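Local coordinates for putative alpha/beta hydrolase fold protein (Candidatus Nitrososphaera gargensis, PDB 5A62) that probably hydrolyses carboxylic esters, as a carboxylesterase of the alpha/beta hydrolase fold, at residues Gly33-Ile38 and Val179-Thr183; Met74-Ile78 and Ile103-Tyr108; Lys92-His98 and Val116-Ile122; His172-Phe176 and Trp249-Lys254. All coordinates share one frame; numbering follows the deposited sequence.

Interaction 1 (Gly33-Ile38 and Val179-Thr183); sequences GGNILI and VFTKT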
loop_
_atom_site.group_PDB
_atom_site.type_symbol
_atom_site.label_atom_id
_atom_site.label_comp_id
_atom_site.label_asym_id
_atom_site.label_seq_id
_atom_site.Cartn_x
_atom_site.Cartn_y
_atom_site.Cartn_z
ATOM N N GLY A 33 6.379 -14.366 1.678
ATOM C CA GLY A 33 6.093 -15.750 1.394
ATOM C C GLY A 33 6.958 -16.684 2.205
ATOM O O GLY A 33 6.800 -17.902 2.073
ATOM N N GLY A 34 7.843 -16.162 3.026
ATOM C CA GLY A 34 8.687 -16.996 3.911
ATOM C C GLY A 34 8.126 -17.039 5.304
ATOM O O GLY A 34 7.044 -16.540 5.622
ATOM N N ASN A 35 8.876 -17.682 6.188
ATOM C CA ASN A 35 8.543 -17.857 7.573
ATOM C C ASN A 35 9.747 -18.500 8.213
ATOM O O ASN A 35 10.801 -18.642 7.590
ATOM C CB ASN A 35 7.258 -18.598 7.715
ATOM C CG ASN A 35 7.273 -19.873 6.978
ATOM O OD1 ASN A 35 8.179 -20.704 7.187
ATOM N ND2 ASN A 35 6.349 -20.047 6.055
ATOM N N ILE A 36 9.636 -18.851 9.504
ATOM C CA ILE A 36 10.833 -19.329 10.230
ATOM C C ILE A 36 11.293 -20.663 9.672
ATOM O O ILE A 36 12.468 -20.997 9.789
ATOM C CB ILE A 36 10.555 -19.440 11.699
ATOM C CG1 ILE A 36 10.475 -18.046 12.286
ATOM C CG2 ILE A 36 11.624 -20.272 12.411
ATOM C CD1 ILE A 36 9.829 -17.962 13.613
ATOM N N LEU A 37 10.427 -21.395 8.987
ATOM C CA LEU A 37 10.866 -22.655 8.354
ATOM C C LEU A 37 11.966 -22.461 7.338
ATOM O O LEU A 37 12.744 -23.391 7.064
ATOM C CB LEU A 37 9.687 -23.435 7.794
ATOM C CG LEU A 37 8.504 -23.618 8.780
ATOM C CD1 LEU A 37 7.331 -24.327 8.116
ATOM C CD2 LEU A 37 8.952 -24.223 10.085
ATOM N N ILE A 38 12.092 -21.279 6.739
ATOM C CA ILE A 38 13.105 -21.042 5.723
ATOM C C ILE A 38 14.474 -20.974 6.349
ATOM O O ILE A 38 15.451 -21.069 5.629
ATOM C CB ILE A 38 12.775 -19.749 4.930
ATOM C CG1 ILE A 38 13.223 -19.864 3.469
ATOM C CG2 ILE A 38 13.329 -18.496 5.573
ATOM C CD1 ILE A 38 12.845 -18.671 2.605
ATOM N N VAL A 179 7.343 -23.973 2.574
ATOM C CA VAL A 179 7.481 -22.679 3.241
ATOM C C VAL A 179 6.356 -21.733 2.733
ATOM O O VAL A 179 5.574 -21.188 3.504
ATOM C CB VAL A 179 8.833 -22.081 2.981
ATOM C CG1 VAL A 179 8.907 -20.584 3.370
ATOM C CG2 VAL A 179 9.939 -22.914 3.648
ATOM N N PHE A 180 6.293 -21.572 1.418
ATOM C CA PHE A 180 5.433 -20.546 0.810
ATOM C C PHE A 180 3.991 -20.739 1.152
ATOM O O PHE A 180 3.228 -19.795 1.390
ATOM C CB PHE A 180 5.680 -20.522 -0.698
ATOM C CG PHE A 180 5.050 -19.374 -1.414
ATOM C CD1 PHE A 180 5.741 -18.158 -1.510
ATOM C CD2 PHE A 180 3.788 -19.479 -1.964
ATOM C CE1 PHE A 180 5.164 -17.107 -2.222
ATOM C CE2 PHE A 180 3.223 -18.441 -2.652
ATOM C CZ PHE A 180 3.891 -17.268 -2.714
ATOM N N THR A 181 3.532 -22.000 1.156
ATOM C CA THR A 181 2.125 -22.272 1.300
ATOM C C THR A 181 1.631 -22.117 2.759
ATOM O O THR A 181 0.437 -22.220 2.988
ATOM C CB THR A 181 1.726 -23.627 0.705
ATOM O OG1 THR A 181 2.381 -24.639 1.447
ATOM C CG2 THR A 181 2.035 -23.655 -0.744
ATOM N N LYS A 182 2.511 -21.729 3.686
ATOM C CA LYS A 182 2.071 -21.316 5.012
ATOM C C LYS A 182 1.654 -19.821 5.035
ATOM O O LYS A 182 1.175 -19.363 6.083
ATOM C CB LYS A 182 3.167 -21.481 6.053
ATOM C CG LYS A 182 3.873 -22.781 6.179
ATOM C CD LYS A 182 2.928 -23.835 6.537
ATOM C CE LYS A 182 3.716 -25.015 7.150
ATOM N NZ LYS A 182 4.124 -25.845 6.056
ATOM N N THR A 183 1.838 -19.126 3.932
ATOM C CA THR A 183 1.526 -17.722 3.912
ATOM C C THR A 183 0.033 -17.573 3.685
ATOM O O THR A 183 -0.532 -18.183 2.773
ATOM C CB THR A 183 2.286 -17.095 2.744
ATOM O OG1 THR A 183 3.697 -17.412 2.801
ATOM C CG2 THR A 183 2.163 -15.546 2.818
HETATM O O HOH W 1 4.545 -17.783 5.458
#

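Interaction 2 (Met74-Ile78 and Ile103-Tyr108); sequences MQDLI and IISSMY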
loop_
_atom_site.group_PDB
_atom_site.type_symbol
_atom_site.label_atom_id
_atom_site.label_comp_id
_atom_site.label_asym_id
_atom_site.label_seq_id
_atom_site.Cartn_x
_atom_site.Cartn_y
_atom_site.Cartn_z
ATOM N N MET A 74 5.354 -0.058 5.527
ATOM C CA MET A 74 6.604 -0.556 6.041
ATOM C C MET A 74 6.873 -0.092 7.452
ATOM O O MET A 74 7.413 -0.861 8.258
ATOM C CB MET A 74 7.787 -0.122 5.163
ATOM C CG MET A 74 7.914 -0.736 3.782
ATOM S SD MET A 74 7.775 -2.525 3.720
ATOM C CE MET A 74 9.162 -2.922 4.675
ATOM N N GLN A 75 6.527 1.140 7.772
ATOM C CA GLN A 75 6.717 1.598 9.145
ATOM C C GLN A 75 6.086 0.748 10.174
ATOM O O GLN A 75 6.627 0.520 11.256
ATOM C CB GLN A 75 6.264 3.040 9.257
ATOM C CG GLN A 75 6.585 3.643 10.602
ATOM C CD GLN A 75 8.077 3.709 10.832
ATOM O OE1 GLN A 75 8.833 4.117 9.931
ATOM N NE2 GLN A 75 8.515 3.288 11.998
ATOM N N ASP A 76 4.912 0.190 9.867
ATOM C CA ASP A 76 4.241 -0.721 10.761
ATOM C C ASP A 76 5.066 -1.970 11.009
ATOM O O ASP A 76 5.097 -2.460 12.118
ATOM C CB ASP A 76 2.856 -1.049 10.255
ATOM C CG ASP A 76 1.965 0.157 10.267
ATOM O OD1 ASP A 76 1.797 0.779 11.357
ATOM O OD2 ASP A 76 1.363 0.490 9.213
ATOM N N LEU A 77 5.689 -2.504 9.987
ATOM C CA LEU A 77 6.572 -3.651 10.150
ATOM C C LEU A 77 7.814 -3.289 10.993
ATOM O O LEU A 77 8.292 -4.098 11.788
ATOM C CB LEU A 77 7.057 -4.227 8.810
ATOM C CG LEU A 77 5.952 -4.776 7.935
ATOM C CD1 LEU A 77 6.518 -5.373 6.676
ATOM C CD2 LEU A 77 5.060 -5.817 8.607
ATOM N N ILE A 78 8.305 -2.100 10.864
ATOM C CA ILE A 78 9.458 -1.699 11.682
ATOM C C ILE A 78 9.021 -1.616 13.110
ATOM O O ILE A 78 9.749 -2.067 14.005
ATOM C CB ILE A 78 10.036 -0.351 11.202
ATOM C CG1 ILE A 78 10.267 -0.264 9.705
ATOM C CG2 ILE A 78 11.330 -0.044 11.975
ATOM C CD1 ILE A 78 10.883 -1.488 9.071
ATOM N N ILE A 103 15.004 -4.896 3.596
ATOM C CA ILE A 103 14.457 -3.611 3.657
ATOM C C ILE A 103 14.105 -3.197 5.111
ATOM O O ILE A 103 14.417 -2.108 5.612
ATOM C CB ILE A 103 13.192 -3.544 2.749
ATOM C CG1 ILE A 103 13.471 -4.307 1.432
ATOM C CG2 ILE A 103 12.960 -2.087 2.613
ATOM C CD1 ILE A 103 12.361 -4.285 0.373
ATOM N N ILE A 104 13.420 -4.111 5.799
ATOM C CA ILE A 104 13.078 -3.895 7.175
ATOM C C ILE A 104 14.372 -3.605 8.003
ATOM O O ILE A 104 14.351 -2.696 8.809
ATOM C CB ILE A 104 12.313 -5.117 7.737
ATOM C CG1 ILE A 104 10.918 -5.164 7.074
ATOM C CG2 ILE A 104 12.240 -5.062 9.257
ATOM C CD1 ILE A 104 10.226 -6.506 7.261
ATOM N N SER A 105 15.412 -4.424 7.799
ATOM C CA SER A 105 16.640 -4.227 8.563
ATOM C C SER A 105 17.200 -2.857 8.331
ATOM O O SER A 105 17.704 -2.227 9.284
ATOM C CB SER A 105 17.688 -5.289 8.279
ATOM O OG SER A 105 18.313 -5.198 7.009
ATOM N N SER A 106 17.139 -2.374 7.076
ATOM C CA SER A 106 17.693 -1.085 6.775
ATOM C C SER A 106 16.922 0.064 7.422
ATOM O O SER A 106 17.505 1.005 7.977
ATOM C CB SER A 106 17.842 -0.959 5.261
ATOM O OG SER A 106 16.598 -0.751 4.620
ATOM N N MET A 107 15.601 -0.022 7.451
ATOM C CA MET A 107 14.807 0.995 8.079
ATOM C C MET A 107 14.923 0.963 9.586
ATOM O O MET A 107 14.945 1.992 10.251
ATOM C CB MET A 107 13.307 0.801 7.703
ATOM C CG MET A 107 13.031 1.132 6.242
ATOM S SD MET A 107 11.305 0.926 5.776
ATOM C CE MET A 107 10.568 2.185 6.717
ATOM N N TYR A 108 15.074 -0.200 10.190
ATOM C CA TYR A 108 15.255 -0.307 11.585
ATOM C C TYR A 108 16.585 0.332 11.993
ATOM O O TYR A 108 16.603 1.105 12.924
ATOM C CB TYR A 108 15.129 -1.791 12.069
ATOM C CG TYR A 108 15.183 -1.919 13.554
ATOM C CD1 TYR A 108 14.049 -1.800 14.342
ATOM C CD2 TYR A 108 16.375 -2.087 14.201
ATOM C CE1 TYR A 108 14.165 -1.874 15.719
ATOM C CE2 TYR A 108 16.454 -2.232 15.560
ATOM C CZ TYR A 108 15.339 -2.083 16.288
ATOM O OH TYR A 108 15.432 -2.196 17.686
#

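Interaction 3 (Lys92-His98 and Val116-Ile122); sequences KCTIIGH and VDAIIMI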
loop_
_atom_site.group_PDB
_atom_site.type_symbol
_atom_site.label_atom_id
_atom_site.label_comp_id
_atom_site.label_asym_id
_atom_site.label_seq_id
_atom_site.Cartn_x
_atom_site.Cartn_y
_atom_site.Cartn_z
ATOM N N LYS A 92 21.702 -4.352 21.569
ATOM C CA LYS A 92 22.554 -4.206 20.343
ATOM C C LYS A 92 22.655 -5.551 19.658
ATOM O O LYS A 92 22.995 -6.542 20.280
ATOM C CB LYS A 92 23.982 -3.703 20.624
ATOM C CG LYS A 92 24.069 -2.182 20.760
ATOM C CD LYS A 92 25.401 -1.556 20.349
ATOM C CE LYS A 92 25.274 -0.818 19.012
ATOM N NZ LYS A 92 26.586 -0.517 18.353
ATOM N N CYS A 93 22.403 -5.574 18.355
ATOM C CA CYS A 93 22.254 -6.842 17.651
ATOM C C CYS A 93 22.742 -6.667 16.224
ATOM O O CYS A 93 23.034 -5.528 15.786
ATOM C CB CYS A 93 20.811 -7.305 17.633
ATOM S SG CYS A 93 19.669 -6.241 16.691
ATOM N N THR A 94 22.796 -7.751 15.491
ATOM C CA THR A 94 22.991 -7.732 14.069
ATOM C C THR A 94 21.724 -8.333 13.456
ATOM O O THR A 94 21.253 -9.366 13.907
ATOM C CB THR A 94 24.211 -8.490 13.665
ATOM O OG1 THR A 94 25.339 -7.682 14.092
ATOM C CG2 THR A 94 24.301 -8.703 12.168
ATOM N N ILE A 95 21.231 -7.756 12.366
ATOM C CA ILE A 95 20.010 -8.240 11.693
ATOM C C ILE A 95 20.392 -8.790 10.320
ATOM O O ILE A 95 21.077 -8.129 9.573
ATOM C CB ILE A 95 19.022 -7.106 11.539
ATOM C CG1 ILE A 95 18.671 -6.486 12.883
ATOM C CG2 ILE A 95 17.759 -7.604 10.888
ATOM C CD1 ILE A 95 17.882 -5.164 12.820
ATOM N N ILE A 96 19.905 -9.970 10.061
ATOM C CA ILE A 96 20.088 -10.700 8.810
ATOM C C ILE A 96 18.695 -10.757 8.156
ATOM O O ILE A 96 17.825 -11.421 8.672
ATOM C CB ILE A 96 20.669 -12.078 8.968
ATOM C CG1 ILE A 96 22.046 -11.951 9.667
ATOM C CG2 ILE A 96 20.767 -12.744 7.619
ATOM C CD1 ILE A 96 22.506 -13.261 10.216
ATOM N N GLY A 97 18.550 -10.047 7.027
ATOM C CA GLY A 97 17.245 -10.003 6.401
ATOM C C GLY A 97 17.253 -10.350 4.958
ATOM O O GLY A 97 18.127 -9.898 4.233
ATOM N N HIS A 98 16.317 -11.185 4.510
ATOM C CA HIS A 98 16.213 -11.636 3.133
ATOM C C HIS A 98 15.052 -10.911 2.503
ATOM O O HIS A 98 13.940 -10.941 2.985
ATOM C CB HIS A 98 15.970 -13.163 3.069
ATOM C CG HIS A 98 15.742 -13.702 1.701
ATOM N ND1 HIS A 98 14.943 -14.802 1.486
ATOM C CD2 HIS A 98 16.262 -13.392 0.519
ATOM C CE1 HIS A 98 14.933 -15.082 0.186
ATOM N NE2 HIS A 98 15.741 -14.247 -0.428
ATOM N N VAL A 116 21.791 -1.202 16.753
ATOM C CA VAL A 116 22.232 -2.153 15.723
ATOM C C VAL A 116 23.711 -1.988 15.460
ATOM O O VAL A 116 24.163 -0.862 15.168
ATOM C CB VAL A 116 21.443 -1.974 14.399
ATOM C CG1 VAL A 116 21.812 -0.667 13.683
ATOM C CG2 VAL A 116 21.525 -3.227 13.532
ATOM N N ASP A 117 24.429 -3.068 15.544
ATOM C CA ASP A 117 25.823 -3.061 15.122
ATOM C C ASP A 117 25.977 -3.148 13.609
ATOM O O ASP A 117 26.889 -2.539 13.010
ATOM C CB ASP A 117 26.602 -4.163 15.752
ATOM C CG ASP A 117 26.783 -4.011 17.267
ATOM O OD1 ASP A 117 27.226 -2.938 17.700
ATOM O OD2 ASP A 117 26.524 -4.974 17.993
ATOM N N ALA A 118 25.130 -3.963 12.979
ATOM C CA ALA A 118 25.293 -4.316 11.590
ATOM C C ALA A 118 24.000 -4.879 11.077
ATOM O O ALA A 118 23.201 -5.446 11.816
ATOM C CB ALA A 118 26.367 -5.335 11.395
ATOM N N ILE A 119 23.842 -4.702 9.786
ATOM C CA ILE A 119 22.805 -5.401 9.039
ATOM C C ILE A 119 23.449 -6.137 7.873
ATOM O O ILE A 119 24.420 -5.696 7.286
ATOM C CB ILE A 119 21.699 -4.523 8.549
ATOM C CG1 ILE A 119 22.090 -3.542 7.477
ATOM C CG2 ILE A 119 21.043 -3.837 9.710
ATOM C CD1 ILE A 119 20.911 -2.738 6.932
ATOM N N ILE A 120 22.825 -7.287 7.544
ATOM C CA ILE A 120 23.245 -8.169 6.456
ATOM C C ILE A 120 22.027 -8.389 5.624
ATOM O O ILE A 120 21.124 -9.119 6.060
ATOM C CB ILE A 120 23.870 -9.469 6.929
ATOM C CG1 ILE A 120 25.050 -9.153 7.836
ATOM C CG2 ILE A 120 24.315 -10.279 5.683
ATOM C CD1 ILE A 120 25.644 -10.372 8.512
ATOM N N MET A 121 21.976 -7.817 4.446
ATOM C CA MET A 121 20.808 -7.876 3.558
ATOM C C MET A 121 21.062 -8.905 2.474
ATOM O O MET A 121 22.059 -8.771 1.740
ATOM C CB MET A 121 20.570 -6.537 2.899
ATOM C CG MET A 121 20.289 -5.412 3.878
ATOM S SD MET A 121 20.080 -3.817 3.104
ATOM C CE MET A 121 21.772 -3.453 2.601
ATOM N N ILE A 122 20.249 -9.928 2.363
ATOM C CA ILE A 122 20.395 -10.993 1.393
ATOM C C ILE A 122 19.301 -10.738 0.358
ATOM O O ILE A 122 18.114 -10.814 0.659
ATOM C CB ILE A 122 20.240 -12.351 1.998
ATOM C CG1 ILE A 122 21.216 -12.548 3.177
ATOM C CG2 ILE A 122 20.380 -13.414 0.887
ATOM C CD1 ILE A 122 21.062 -13.846 3.909
#

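Interaction 4 (His172-Phe176 and Trp249-Lys254); sequences HADFF and WVVIEK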
loop_
_atom_site.group_PDB
_atom_site.type_symbol
_atom_site.label_atom_id
_atom_site.label_comp_id
_atom_site.label_asym_id
_atom_site.label_seq_id
_atom_site.Cartn_x
_atom_site.Cartn_y
_atom_site.Cartn_z
ATOM N N HIS A 172 14.534 -28.611 -3.760
ATOM C CA HIS A 172 14.436 -27.164 -3.444
ATOM C C HIS A 172 13.037 -26.683 -3.757
ATOM O O HIS A 172 12.435 -25.931 -2.962
ATOM C CB HIS A 172 15.449 -26.376 -4.265
ATOM C CG HIS A 172 16.846 -26.605 -3.857
ATOM N ND1 HIS A 172 17.908 -26.458 -4.715
ATOM C CD2 HIS A 172 17.350 -26.955 -2.668
ATOM C CE1 HIS A 172 19.019 -26.743 -4.051
ATOM N NE2 HIS A 172 18.707 -26.996 -2.795
ATOM N N ALA A 173 12.452 -27.081 -4.874
ATOM C CA ALA A 173 11.065 -26.797 -5.124
ATOM C C ALA A 173 10.134 -27.189 -4.006
ATOM O O ALA A 173 9.225 -26.454 -3.631
ATOM C CB ALA A 173 10.618 -27.422 -6.432
ATOM N N ASP A 174 10.364 -28.387 -3.457
ATOM C CA ASP A 174 9.492 -28.861 -2.477
ATOM C C ASP A 174 9.679 -28.134 -1.151
ATOM O O ASP A 174 8.682 -27.921 -0.439
ATOM C CB ASP A 174 9.704 -30.393 -2.307
ATOM C CG ASP A 174 9.077 -31.159 -3.374
ATOM O OD1 ASP A 174 8.242 -30.712 -4.137
ATOM O OD2 ASP A 174 9.412 -32.382 -3.465
ATOM N N PHE A 175 10.889 -27.741 -0.818
ATOM C CA PHE A 175 11.153 -26.884 0.335
ATOM C C PHE A 175 10.435 -25.513 0.176
ATOM O O PHE A 175 9.674 -25.093 1.069
ATOM C CB PHE A 175 12.636 -26.747 0.491
ATOM C CG PHE A 175 13.124 -25.824 1.592
ATOM C CD1 PHE A 175 12.469 -25.700 2.787
ATOM C CD2 PHE A 175 14.289 -25.109 1.407
ATOM C CE1 PHE A 175 13.006 -24.867 3.798
ATOM C CE2 PHE A 175 14.764 -24.259 2.395
ATOM C CZ PHE A 175 14.113 -24.179 3.599
ATOM N N PHE A 176 10.547 -24.929 -1.006
ATOM C CA PHE A 176 9.818 -23.730 -1.290
ATOM C C PHE A 176 8.326 -23.913 -1.113
ATOM O O PHE A 176 7.648 -23.067 -0.489
ATOM C CB PHE A 176 10.116 -23.231 -2.695
ATOM C CG PHE A 176 9.293 -22.057 -3.115
ATOM C CD1 PHE A 176 9.684 -20.801 -2.817
ATOM C CD2 PHE A 176 8.138 -22.253 -3.817
ATOM C CE1 PHE A 176 8.909 -19.718 -3.197
ATOM C CE2 PHE A 176 7.382 -21.164 -4.226
ATOM C CZ PHE A 176 7.799 -19.921 -3.877
ATOM N N TRP A 249 15.685 -16.459 -4.630
ATOM C CA TRP A 249 15.393 -17.445 -3.614
ATOM C C TRP A 249 16.597 -18.260 -3.146
ATOM O O TRP A 249 16.539 -19.439 -2.849
ATOM C CB TRP A 249 14.236 -18.346 -4.072
ATOM C CG TRP A 249 12.955 -17.660 -4.077
ATOM C CD1 TRP A 249 12.302 -17.135 -5.175
ATOM C CD2 TRP A 249 12.151 -17.330 -2.936
ATOM N NE1 TRP A 249 11.144 -16.529 -4.776
ATOM C CE2 TRP A 249 11.009 -16.652 -3.419
ATOM C CE3 TRP A 249 12.245 -17.602 -1.553
ATOM C CZ2 TRP A 249 10.003 -16.197 -2.568
ATOM C CZ3 TRP A 249 11.255 -17.132 -0.725
ATOM C CH2 TRP A 249 10.139 -16.439 -1.243
ATOM N N VAL A 250 17.718 -17.578 -3.009
ATOM C CA VAL A 250 18.969 -18.193 -2.598
ATOM C C VAL A 250 18.821 -18.865 -1.237
ATOM O O VAL A 250 19.522 -19.819 -0.933
ATOM C CB VAL A 250 20.141 -17.146 -2.591
ATOM C CG1 VAL A 250 19.950 -16.109 -1.504
ATOM C CG2 VAL A 250 21.496 -17.831 -2.472
ATOM N N VAL A 251 17.955 -18.363 -0.357
ATOM C CA VAL A 251 17.738 -18.922 0.964
ATOM C C VAL A 251 17.075 -20.315 0.889
ATOM O O VAL A 251 17.135 -21.085 1.822
ATOM C CB VAL A 251 16.931 -17.945 1.855
ATOM C CG1 VAL A 251 15.600 -17.595 1.234
ATOM C CG2 VAL A 251 16.703 -18.466 3.249
ATOM N N ILE A 252 16.431 -20.628 -0.209
ATOM C CA ILE A 252 15.898 -21.974 -0.410
ATOM C C ILE A 252 17.038 -22.892 -0.868
ATOM O O ILE A 252 17.106 -24.025 -0.376
ATOM C CB ILE A 252 14.806 -21.955 -1.492
ATOM C CG1 ILE A 252 13.615 -21.154 -1.002
ATOM C CG2 ILE A 252 14.404 -23.358 -1.960
ATOM C CD1 ILE A 252 12.910 -21.694 0.179
ATOM N N GLU A 253 17.882 -22.432 -1.796
ATOM C CA GLU A 253 18.939 -23.287 -2.336
ATOM C C GLU A 253 20.101 -23.488 -1.374
ATOM O O GLU A 253 20.765 -24.515 -1.430
ATOM C CB GLU A 253 19.449 -22.712 -3.611
ATOM C CG GLU A 253 18.361 -22.797 -4.673
ATOM C CD GLU A 253 18.901 -22.682 -6.090
ATOM O OE1 GLU A 253 20.107 -22.354 -6.261
ATOM O OE2 GLU A 253 18.148 -22.918 -7.048
ATOM N N LYS A 254 20.378 -22.493 -0.537
ATOM C CA LYS A 254 21.413 -22.564 0.501
ATOM C C LYS A 254 22.774 -22.957 -0.059
ATOM O O LYS A 254 23.387 -23.915 0.413
ATOM C CB LYS A 254 20.982 -23.489 1.670
ATOM C CG LYS A 254 19.640 -23.078 2.272
ATOM C CD LYS A 254 19.365 -23.660 3.647
ATOM C CE LYS A 254 17.993 -23.275 4.228
ATOM N NZ LYS A 254 17.793 -21.855 4.343
HETATM O O HOH W 2 17.808 -25.899 -7.320
HETATM O O HOH W 3 20.090 -27.395 -0.311
#

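Interaction 1 (Gly33-Ile38 and Val179-Thr183)
Asn35 lays its amide across Val179 and uses both ends. Its CG lies between the backbone N and the carbonyl carbon (chi1 54°), which brings ND2 within 2.9 Å of Val179 O; the bond is weak, bent to 129°. At the other end OD1 offers an in-plane lone pair to Leu37 N at 3.0 Å. This Asx turn leads into the 3-10 segment 36-38, and these contacts help to fix the amide's rotation. The loop 33-38 follows strand 25-29, where relatives often place part of the oxyanion hole, and it meets the end of helix 170-180, probably part of the cap. A water accepts from ND2 and donates to Gly34 O and Thr183 OG1. That hydroxyl gives its proton to Phe180 O at 2.8 Å, joining Thr183 N on the same carbonyl of a type I turn. Glycine suits residue 33 because its phi is positive (84°) and the Phe180 ring fills the place of a CB. Gly33 O takes a nearly straight CA-H...O contact from Phe180 CA at 3.2 Å, while Val179 CG1 rests on Gly34 CA at 3.6 Å. Lys182, bent twice so that NZ returns to Glu178 O, leaves its CE against Leu37 CD1 at 3.8 Å.

Interaction 2 (Met74-Ile78 and Ile103-Tyr108)
Ile103 O is gripped by two donors of its own helix, Met107 N and, in one of two conformers of Ser106, the hydroxyl Ser106 OG at 2.8 Å; the side chain of Ile103 meanwhile meets the Met74 methyl across the contact. No hydrogen bond links the two segments; branched and thioether side chains fill the interface instead. Ile78 is the central side chain. Its two side-chain torsions (chi1 -48°, chi2 -43°) fold CD1 in between Ile104 and Met107, where Ile78 CD1 lies 3.7 Å from Ile104 O and touches Met107 CB at 3.6 Å. On the other branch Ile78 CG2 lies 4.0 Å from Tyr108 CD1, at the ring edge. These are two helices of the alpha/beta hydrolase fold, 74-87 and 100-111, the latter starting at the probable nucleophile elbow; their short segments pass 9.7 Å apart at a crossing angle of -74°. Met74, bent at every torsion, curls its CE onto Ile104 CG1 at 3.7 Å, approaching that side chain at about a right angle. Met107 runs out straight through chi2 and turns only at the last torsion, setting SD 3.7 Å from Met74 CB and the terminal methyl beside Ile78 CG1. Leu77 closes the flank toward Ile104, CD1 against CD1 at 3.9 Å. At another flank Gln75 OE1 comes near Met107 CE but hydrogen-bonds Gln111, and the Gln75 side chain packs on Phe138 of the second subunit.

Interaction 3 (Lys92-His98 and Val116-Ile122)
Ile96, Ile120 and Ile122 form the apolar centre on one face of two parallel strands. Ile96 and Ile120 lie side by side and point the same way, CG1 of the first 4.1 Å from CD1 of the second, whereas Ile122 crosses obliquely to set its CD1 3.9 Å from Ile96 CG2. All three place CG1 anti to the carbonyl carbon, which turns the long branches alike and allows the pairing of Ile96 with Ile120. On the other face Ile95 CB meets Ile119 CG2 at 4.3 Å. Between the faces runs the parallel ladder: Ile95 O takes Ile120 N at 2.8 Å, Ile120 O takes Gly97 N, and Gly97 O takes Ile122 N in a nearly straight bond (174°). The His98 ring ends the row edge-on, CD2 3.2 Å from Ile122 O in the ring plane, with its NE2 held by His248 O. At the far end the second strand is interrupted near Asp117, and Ala118 N stays buried without a partner. There the polar edge begins: Lys92 NZ meets Asp117 OD1 in a 2.6 Å salt bridge from above the carboxylate plane, while OD2 bonds Tyr24 OH. Gly97 opens the probable GxSxG nucleophile elbow. The strands belong to a beta-alpha-beta unit whose helix 100-111 packs on the Ile95 and Ile119 face; helix 256-272 lies on the Ile120 face, and strand 25-29 borders 93-98.

Interaction 4 (His172-Phe176 and Trp249-Lys254)
His172 lays its imidazole flat over the backbone of Glu253, whose CA sits 3.8 Å from the ring centroid and 12° off the normal, a CH-pi contact. The Glu253 side chain crosses at about a right angle, bringing CG to 3.7 Å from His172 ND1. Both ring nitrogens face waters in the ring plane: one joins ND1 to Glu253 OE2, the other joins NE2 to Glu253 O. A histidine suits this partly exposed place: its flat face accepts the CH-pi contact while its nitrogens reach water. The contact sets helix 170-180, within the insertion between strands 116-122 and 212-218 where the alpha/beta hydrolase fold commonly carries its cap, against helix 250-253 beyond the last strand. Ile252 fills the middle: its CG2 touches His172 O at 3.4 Å, and CD1 rises over one face of Phe175, 4.2 Å from the centroid. Lys254 CE touches the Phe175 ring, near CE2, while Lys254 NZ bends back to Val251 O at 2.7 Å and pairs with Glu42. Phe176, its CG anti to the backbone N (chi1 174°), swings its ring toward Trp249 and drives an edge into the indole face, a T-shaped pair with centroids 5.1 Å apart and planes at 79°.

Interactions 2 and 3 belong to the buried body of the fold and touch where Ser105 and Tyr108 of helix 100-111 rest on Ile95 of strand 93-98. Their chemistry differs with their place: backbone bonds join the strands, whereas the crossed helices meet mainly through apolar side chains, with no hydrogen bond across. Interactions 1 and 4 share helix 170-180 and join the probable cap region to the body; Lys254 NZ probably bonds Ile38 O between them, and Ile38 packs on Ile252. Interaction 1 is buried, with a polar network around one amide and a water, while interaction 4, only partly buried, relies on aromatic rings, Ile252 between them, and waters. Interaction 3 reaches interaction 4 through Ile122 and Val250.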